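Local coordinates for protein Cas13d (uncultured Ruminococcus sp, PDB 6IV9) that binds CRISPR RNA and, with its two HEPN domains, carries out crRNA maturation and cleavage of target RNA, at residues 849-863 / 876-890. The protein carries 2 engineered substitutions. Residues are numbered along the deposited sequence; the frame is centred on the assembly and turned at random.
Sequences FSIYHYVMQRCITKR and EDDLLKNHGYTKDFV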
loop_
_atom_site.group_PDB
_atom_site.type_symbol
_atom_site.label_atom_id
_atom_site.label_comp_id
_atom_site.label_asym_id
_atom_site.label_seq_id
_atom_site.Cartn_x
_atom_site.Cartn_y
_atom_site.Cartn_z
ATOM N N PHE A 849 -18.595 1.951 -0.741
ATOM C CA PHE A 849 -18.765 3.386 -1.052
ATOM C C PHE A 849 -20.037 3.901 -0.375
ATOM O O PHE A 849 -19.973 4.916 0.261
ATOM C CB PHE A 849 -18.883 3.562 -2.564
ATOM C CG PHE A 849 -19.054 4.979 -3.040
ATOM C CD1 PHE A 849 -20.306 5.549 -3.136
ATOM C CD2 PHE A 849 -17.970 5.739 -3.428
ATOM C CE1 PHE A 849 -20.461 6.844 -3.587
ATOM C CE2 PHE A 849 -18.127 7.039 -3.870
ATOM C CZ PHE A 849 -19.374 7.585 -3.949
ATOM N N SER A 850 -21.142 3.181 -0.500
ATOM C CA SER A 850 -22.393 3.653 0.147
ATOM C C SER A 850 -22.288 3.626 1.674
ATOM O O SER A 850 -22.860 4.472 2.299
ATOM C CB SER A 850 -23.643 3.020 -0.375
ATOM O OG SER A 850 -23.537 1.638 -0.337
ATOM N N ILE A 851 -21.614 2.635 2.238
ATOM C CA ILE A 851 -21.474 2.622 3.717
ATOM C C ILE A 851 -20.665 3.842 4.139
ATOM O O ILE A 851 -21.070 4.527 5.015
ATOM C CB ILE A 851 -20.773 1.344 4.190
ATOM C CG1 ILE A 851 -21.594 0.098 3.876
ATOM C CG2 ILE A 851 -20.424 1.444 5.657
ATOM C CD1 ILE A 851 -20.859 -1.179 4.120
ATOM N N TYR A 852 -19.561 4.088 3.458
ATOM C CA TYR A 852 -18.666 5.189 3.861
ATOM C C TYR A 852 -19.397 6.528 3.792
ATOM O O TYR A 852 -19.333 7.282 4.718
ATOM C CB TYR A 852 -17.498 5.217 2.878
ATOM C CG TYR A 852 -16.522 6.336 3.092
ATOM C CD1 TYR A 852 -15.439 6.186 3.933
ATOM C CD2 TYR A 852 -16.660 7.536 2.441
ATOM C CE1 TYR A 852 -14.535 7.207 4.138
ATOM C CE2 TYR A 852 -15.769 8.568 2.634
ATOM C CZ TYR A 852 -14.703 8.408 3.488
ATOM O OH TYR A 852 -13.832 9.421 3.656
ATOM N N HIS A 853 -20.070 6.783 2.686
ATOM C CA HIS A 853 -20.789 8.069 2.515
ATOM C C HIS A 853 -21.950 8.202 3.513
ATOM O O HIS A 853 -22.178 9.291 3.990
ATOM C CB HIS A 853 -21.076 8.327 1.042
ATOM C CG HIS A 853 -19.838 8.726 0.321
ATOM N ND1 HIS A 853 -19.185 9.884 0.588
ATOM C CD2 HIS A 853 -19.104 8.091 -0.604
ATOM C CE1 HIS A 853 -18.125 9.962 -0.163
ATOM N NE2 HIS A 853 -18.048 8.882 -0.883
ATOM N N TYR A 854 -22.666 7.123 3.787
ATOM C CA TYR A 854 -23.765 7.272 4.764
ATOM C C TYR A 854 -23.195 7.655 6.133
ATOM O O TYR A 854 -23.640 8.592 6.724
ATOM C CB TYR A 854 -24.601 5.999 4.863
ATOM C CG TYR A 854 -25.640 6.136 5.940
ATOM C CD1 TYR A 854 -26.798 6.848 5.707
ATOM C CD2 TYR A 854 -25.432 5.635 7.210
ATOM C CE1 TYR A 854 -27.736 7.032 6.700
ATOM C CE2 TYR A 854 -26.359 5.810 8.218
ATOM C CZ TYR A 854 -27.516 6.511 7.958
ATOM O OH TYR A 854 -28.430 6.700 8.934
ATOM N N VAL A 855 -22.183 6.939 6.589
ATOM C CA VAL A 855 -21.571 7.236 7.910
ATOM C C VAL A 855 -20.979 8.642 7.873
ATOM O O VAL A 855 -21.170 9.379 8.800
ATOM C CB VAL A 855 -20.512 6.184 8.285
ATOM C CG1 VAL A 855 -19.786 6.542 9.561
ATOM C CG2 VAL A 855 -21.098 4.792 8.362
ATOM N N MET A 856 -20.318 8.993 6.783
ATOM C CA MET A 856 -19.695 10.332 6.692
ATOM C C MET A 856 -20.776 11.409 6.790
ATOM O O MET A 856 -20.572 12.347 7.501
ATOM C CB MET A 856 -18.965 10.496 5.359
ATOM C CG MET A 856 -18.364 11.859 5.180
ATOM S SD MET A 856 -17.009 12.243 6.287
ATOM C CE MET A 856 -15.698 11.299 5.522
ATOM N N GLN A 857 -21.878 11.245 6.076
ATOM C CA GLN A 857 -22.975 12.245 6.087
ATOM C C GLN A 857 -23.574 12.348 7.493
ATOM O O GLN A 857 -23.893 13.427 7.904
ATOM C CB GLN A 857 -23.957 11.941 4.960
ATOM C CG GLN A 857 -23.349 12.193 3.596
ATOM C CD GLN A 857 -24.190 11.794 2.416
ATOM O OE1 GLN A 857 -25.365 11.504 2.540
ATOM N NE2 GLN A 857 -23.574 11.782 1.254
ATOM N N ARG A 858 -23.727 11.230 8.184
ATOM C CA ARG A 858 -24.250 11.276 9.568
ATOM C C ARG A 858 -23.270 12.045 10.455
ATOM O O ARG A 858 -23.710 12.799 11.276
ATOM C CB ARG A 858 -24.496 9.862 10.086
ATOM C CG ARG A 858 -25.686 9.178 9.439
ATOM C CD ARG A 858 -27.008 9.839 9.773
ATOM N NE ARG A 858 -27.171 10.014 11.197
ATOM C CZ ARG A 858 -27.688 9.113 12.005
ATOM N NH1 ARG A 858 -28.093 7.949 11.545
ATOM N NH2 ARG A 858 -27.791 9.371 13.286
ATOM N N CYS A 859 -21.972 11.814 10.288
ATOM C CA CYS A 859 -20.961 12.526 11.096
ATOM C C CYS A 859 -21.001 14.020 10.777
ATOM O O CYS A 859 -20.859 14.805 11.677
ATOM C CB CYS A 859 -19.556 12.021 10.798
ATOM S SG CYS A 859 -19.224 10.315 11.304
ATOM N N ILE A 860 -21.122 14.378 9.511
ATOM C CA ILE A 860 -21.127 15.816 9.111
ATOM C C ILE A 860 -22.357 16.540 9.667
ATOM O O ILE A 860 -22.215 17.667 10.080
ATOM C CB ILE A 860 -21.064 15.968 7.582
ATOM C CG1 ILE A 860 -19.785 15.382 6.991
ATOM C CG2 ILE A 860 -21.255 17.410 7.174
ATOM C CD1 ILE A 860 -18.602 16.254 7.151
ATOM N N THR A 861 -23.514 15.891 9.626
ATOM C CA THR A 861 -24.782 16.538 10.033
ATOM C C THR A 861 -25.051 16.416 11.531
ATOM O O THR A 861 -26.017 16.979 11.966
ATOM C CB THR A 861 -25.946 15.978 9.226
ATOM O OG1 THR A 861 -26.015 14.581 9.483
ATOM C CG2 THR A 861 -25.799 16.247 7.751
ATOM N N LYS A 862 -24.235 15.693 12.272
ATOM C CA LYS A 862 -24.461 15.566 13.725
ATOM C C LYS A 862 -24.456 16.963 14.344
ATOM O O LYS A 862 -23.531 17.714 14.102
ATOM C CB LYS A 862 -23.372 14.695 14.335
ATOM C CG LYS A 862 -23.587 14.324 15.786
ATOM C CD LYS A 862 -22.315 13.950 16.465
ATOM C CE LYS A 862 -22.535 13.578 17.914
ATOM N NZ LYS A 862 -23.964 13.302 18.195
ATOM N N ARG A 863 -25.487 17.272 15.136
ATOM C CA ARG A 863 -25.600 18.593 15.810
ATOM C C ARG A 863 -24.878 18.525 17.160
ATOM O O ARG A 863 -25.384 17.834 18.067
ATOM C CB ARG A 863 -27.073 18.974 15.991
ATOM C CG ARG A 863 -27.462 20.286 15.326
ATOM C CD ARG A 863 -27.866 20.100 13.874
ATOM N NE ARG A 863 -29.053 19.270 13.732
ATOM C CZ ARG A 863 -30.298 19.734 13.710
ATOM N NH1 ARG A 863 -30.566 20.934 14.194
ATOM N NH2 ARG A 863 -31.271 18.994 13.209
ATOM N N GLU A 876 -29.835 17.114 5.733
ATOM C CA GLU A 876 -30.023 16.339 6.989
ATOM C C GLU A 876 -31.372 15.617 7.052
ATOM O O GLU A 876 -31.388 14.435 7.325
ATOM C CB GLU A 876 -29.811 17.205 8.231
ATOM C CG GLU A 876 -29.832 16.416 9.515
ATOM C CD GLU A 876 -29.726 17.193 10.813
ATOM O OE1 GLU A 876 -30.498 16.926 11.724
ATOM O OE2 GLU A 876 -28.860 18.038 10.920
ATOM N N ASP A 877 -32.471 16.317 6.818
ATOM C CA ASP A 877 -33.803 15.684 6.982
ATOM C C ASP A 877 -33.955 14.435 6.118
ATOM O O ASP A 877 -34.359 13.426 6.649
ATOM C CB ASP A 877 -34.937 16.686 6.787
ATOM C CG ASP A 877 -35.039 17.684 7.923
ATOM O OD1 ASP A 877 -35.666 18.703 7.715
ATOM O OD2 ASP A 877 -34.477 17.437 8.990
ATOM N N ASP A 878 -33.670 14.530 4.830
ATOM C CA ASP A 878 -33.831 13.355 3.942
ATOM C C ASP A 878 -32.861 12.232 4.329
ATOM O O ASP A 878 -33.235 11.077 4.254
ATOM C CB ASP A 878 -33.699 13.743 2.483
ATOM C CG ASP A 878 -34.947 14.427 1.978
ATOM O OD1 ASP A 878 -36.006 14.194 2.559
ATOM O OD2 ASP A 878 -34.839 15.172 1.010
ATOM N N LEU A 879 -31.642 12.583 4.701
ATOM C CA LEU A 879 -30.657 11.546 5.077
ATOM C C LEU A 879 -31.189 10.771 6.282
ATOM O O LEU A 879 -31.110 9.574 6.284
ATOM C CB LEU A 879 -29.358 12.265 5.431
ATOM C CG LEU A 879 -28.291 11.411 6.092
ATOM C CD1 LEU A 879 -27.682 10.460 5.090
ATOM C CD2 LEU A 879 -27.236 12.289 6.710
ATOM N N LEU A 880 -31.738 11.468 7.261
ATOM C CA LEU A 880 -32.272 10.788 8.460
ATOM C C LEU A 880 -33.473 9.909 8.095
ATOM O O LEU A 880 -33.657 8.907 8.736
ATOM C CB LEU A 880 -32.563 11.825 9.537
ATOM C CG LEU A 880 -31.325 12.459 10.153
ATOM C CD1 LEU A 880 -31.700 13.594 11.078
ATOM C CD2 LEU A 880 -30.506 11.433 10.904
ATOM N N LYS A 881 -34.324 10.350 7.188
ATOM C CA LYS A 881 -35.486 9.536 6.749
ATOM C C LYS A 881 -35.098 8.372 5.833
ATOM O O LYS A 881 -35.726 7.334 5.922
ATOM C CB LYS A 881 -36.498 10.414 6.014
ATOM C CG LYS A 881 -37.265 11.391 6.885
ATOM C CD LYS A 881 -37.976 12.425 6.059
ATOM C CE LYS A 881 -37.999 12.054 4.593
ATOM N NZ LYS A 881 -38.688 13.066 3.759
ATOM N N ASN A 882 -34.198 8.626 4.894
ATOM C CA ASN A 882 -33.801 7.655 3.844
ATOM C C ASN A 882 -33.033 6.434 4.347
ATOM O O ASN A 882 -33.098 5.451 3.655
ATOM C CB ASN A 882 -33.108 8.318 2.659
ATOM C CG ASN A 882 -34.011 9.273 1.916
ATOM O OD1 ASN A 882 -35.223 9.181 2.006
ATOM N ND2 ASN A 882 -33.423 10.181 1.172
ATOM N N HIS A 883 -32.214 6.576 5.388
ATOM C CA HIS A 883 -31.367 5.459 5.880
ATOM C C HIS A 883 -30.381 5.026 4.782
ATOM O O HIS A 883 -30.078 3.853 4.672
ATOM C CB HIS A 883 -32.220 4.312 6.412
ATOM C CG HIS A 883 -33.026 4.722 7.586
ATOM N ND1 HIS A 883 -32.477 4.934 8.807
ATOM C CD2 HIS A 883 -34.333 4.996 7.715
ATOM C CE1 HIS A 883 -33.414 5.311 9.643
ATOM N NE2 HIS A 883 -34.543 5.362 8.996
ATOM N N GLY A 884 -29.953 5.987 3.980
ATOM C CA GLY A 884 -28.985 5.764 2.900
ATOM C C GLY A 884 -28.343 7.074 2.525
ATOM O O GLY A 884 -28.965 8.083 2.710
ATOM N N TYR A 885 -27.154 7.041 1.941
ATOM C CA TYR A 885 -26.463 8.305 1.600
ATOM C C TYR A 885 -27.209 9.058 0.495
ATOM O O TYR A 885 -27.906 8.460 -0.279
ATOM C CB TYR A 885 -25.007 8.039 1.228
ATOM C CG TYR A 885 -24.783 7.594 -0.189
ATOM C CD1 TYR A 885 -24.961 6.280 -0.568
ATOM C CD2 TYR A 885 -24.368 8.491 -1.152
ATOM C CE1 TYR A 885 -24.732 5.870 -1.868
ATOM C CE2 TYR A 885 -24.134 8.100 -2.453
ATOM C CZ TYR A 885 -24.331 6.787 -2.817
ATOM O OH TYR A 885 -24.107 6.414 -4.095
ATOM N N THR A 886 -27.026 10.369 0.466
ATOM C CA THR A 886 -27.645 11.249 -0.546
ATOM C C THR A 886 -26.596 11.562 -1.613
ATOM O O THR A 886 -25.595 12.134 -1.272
ATOM C CB THR A 886 -28.103 12.560 0.098
ATOM O OG1 THR A 886 -28.993 12.249 1.163
ATOM C CG2 THR A 886 -28.767 13.481 -0.891
ATOM N N LYS A 887 -26.890 11.243 -2.867
ATOM C CA LYS A 887 -25.936 11.417 -3.986
ATOM C C LYS A 887 -25.546 12.881 -4.166
ATOM O O LYS A 887 -24.391 13.142 -4.339
ATOM C CB LYS A 887 -26.500 10.786 -5.254
ATOM C CG LYS A 887 -26.603 9.279 -5.182
ATOM C CD LYS A 887 -26.930 8.609 -6.475
ATOM C CE LYS A 887 -27.101 7.120 -6.299
ATOM N NZ LYS A 887 -27.258 6.413 -7.588
ATOM N N ASP A 888 -26.503 13.791 -4.078
ATOM C CA ASP A 888 -26.225 15.238 -4.238
ATOM C C ASP A 888 -25.305 15.744 -3.132
ATOM O O ASP A 888 -24.632 16.710 -3.365
ATOM C CB ASP A 888 -27.511 16.046 -4.312
ATOM C CG ASP A 888 -28.141 16.008 -5.681
ATOM O OD1 ASP A 888 -27.638 15.282 -6.542
ATOM O OD2 ASP A 888 -29.127 16.702 -5.859
ATOM N N PHE A 889 -25.433 15.190 -1.938
ATOM C CA PHE A 889 -24.622 15.588 -0.764
ATOM C C PHE A 889 -23.153 15.219 -1.001
ATOM O O PHE A 889 -22.290 15.946 -0.618
ATOM C CB PHE A 889 -25.251 14.992 0.493
ATOM C CG PHE A 889 -24.847 15.603 1.803
ATOM C CD1 PHE A 889 -24.031 16.709 1.860
ATOM C CD2 PHE A 889 -25.284 15.050 2.989
ATOM C CE1 PHE A 889 -23.668 17.247 3.080
ATOM C CE2 PHE A 889 -24.907 15.585 4.203
ATOM C CZ PHE A 889 -24.096 16.679 4.245
ATOM N N VAL A 890 -22.920 14.064 -1.613
ATOM C CA VAL A 890 -21.530 13.633 -1.932
ATOM C C VAL A 890 -20.937 14.650 -2.908
ATOM O O VAL A 890 -19.857 15.099 -2.683
ATOM C CB VAL A 890 -21.525 12.222 -2.551
ATOM C CG1 VAL A 890 -20.148 11.830 -3.031
ATOM C CG2 VAL A 890 -22.073 11.175 -1.609
HETATM O O HOH W 1 -25.975 4.348 2.238
HETATM O O HOH W 2 -30.814 7.536 8.342
#
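Phe849 turns its ring edge to the face of Tyr885 in an offset edge-to-face pair, planes at 77°; the tyrosine hydroxyl is hydrogen-bonded to Glu910. Ser850, small enough to let that ring lie close, brings CB to 3.4 Å from Tyr885 CE1. His853 receives Val890 CG2 over one flat ring face, a CH-pi contact, while NE2 is hydrogen-bonded to the Tyr745 hydroxyl. Tyr854 swings its ring away from its backbone N, which sets the ring edge against Gly884, while a water links its OH to Leu879 O. Gln857 suits its buried place because its amide both accepts and donates: Thr886 N meets an in-plane lone pair of Gln857 OE1 at 2.9 Å, almost straight at 177°, and Gln857 NE2 returns a longer, more bent bond of 3.3 Å to Thr886 O. Its outstretched chain lies alongside the Phe889 ring, with Gln857 CD 3.5 Å from Phe889 CD2. A leucine here would probably leave Thr886 N and O without these partners and free the start of helix 887-893 to shift. Long Arg858 bends to lay one guanidinium face on Leu880 CD2 while NH1 donates to Tyr854 OH and pairs with Asp841. The branched end of Leu879 fills the hollow among Tyr854, Gln857, Arg858 and Thr861 as a knob, and Thr861 CG2 touches the Phe889 ring edge. Poorly ordered Arg863 forms a salt bridge through NH2 to Glu876 OE1, 2.7 Å. The axes of 849-861 and 876-882 cross at -133°; helix 848-861, probably in the C-terminal HEPN domain, also meets helices 887-893, 816-827, 830-833 and 835-838.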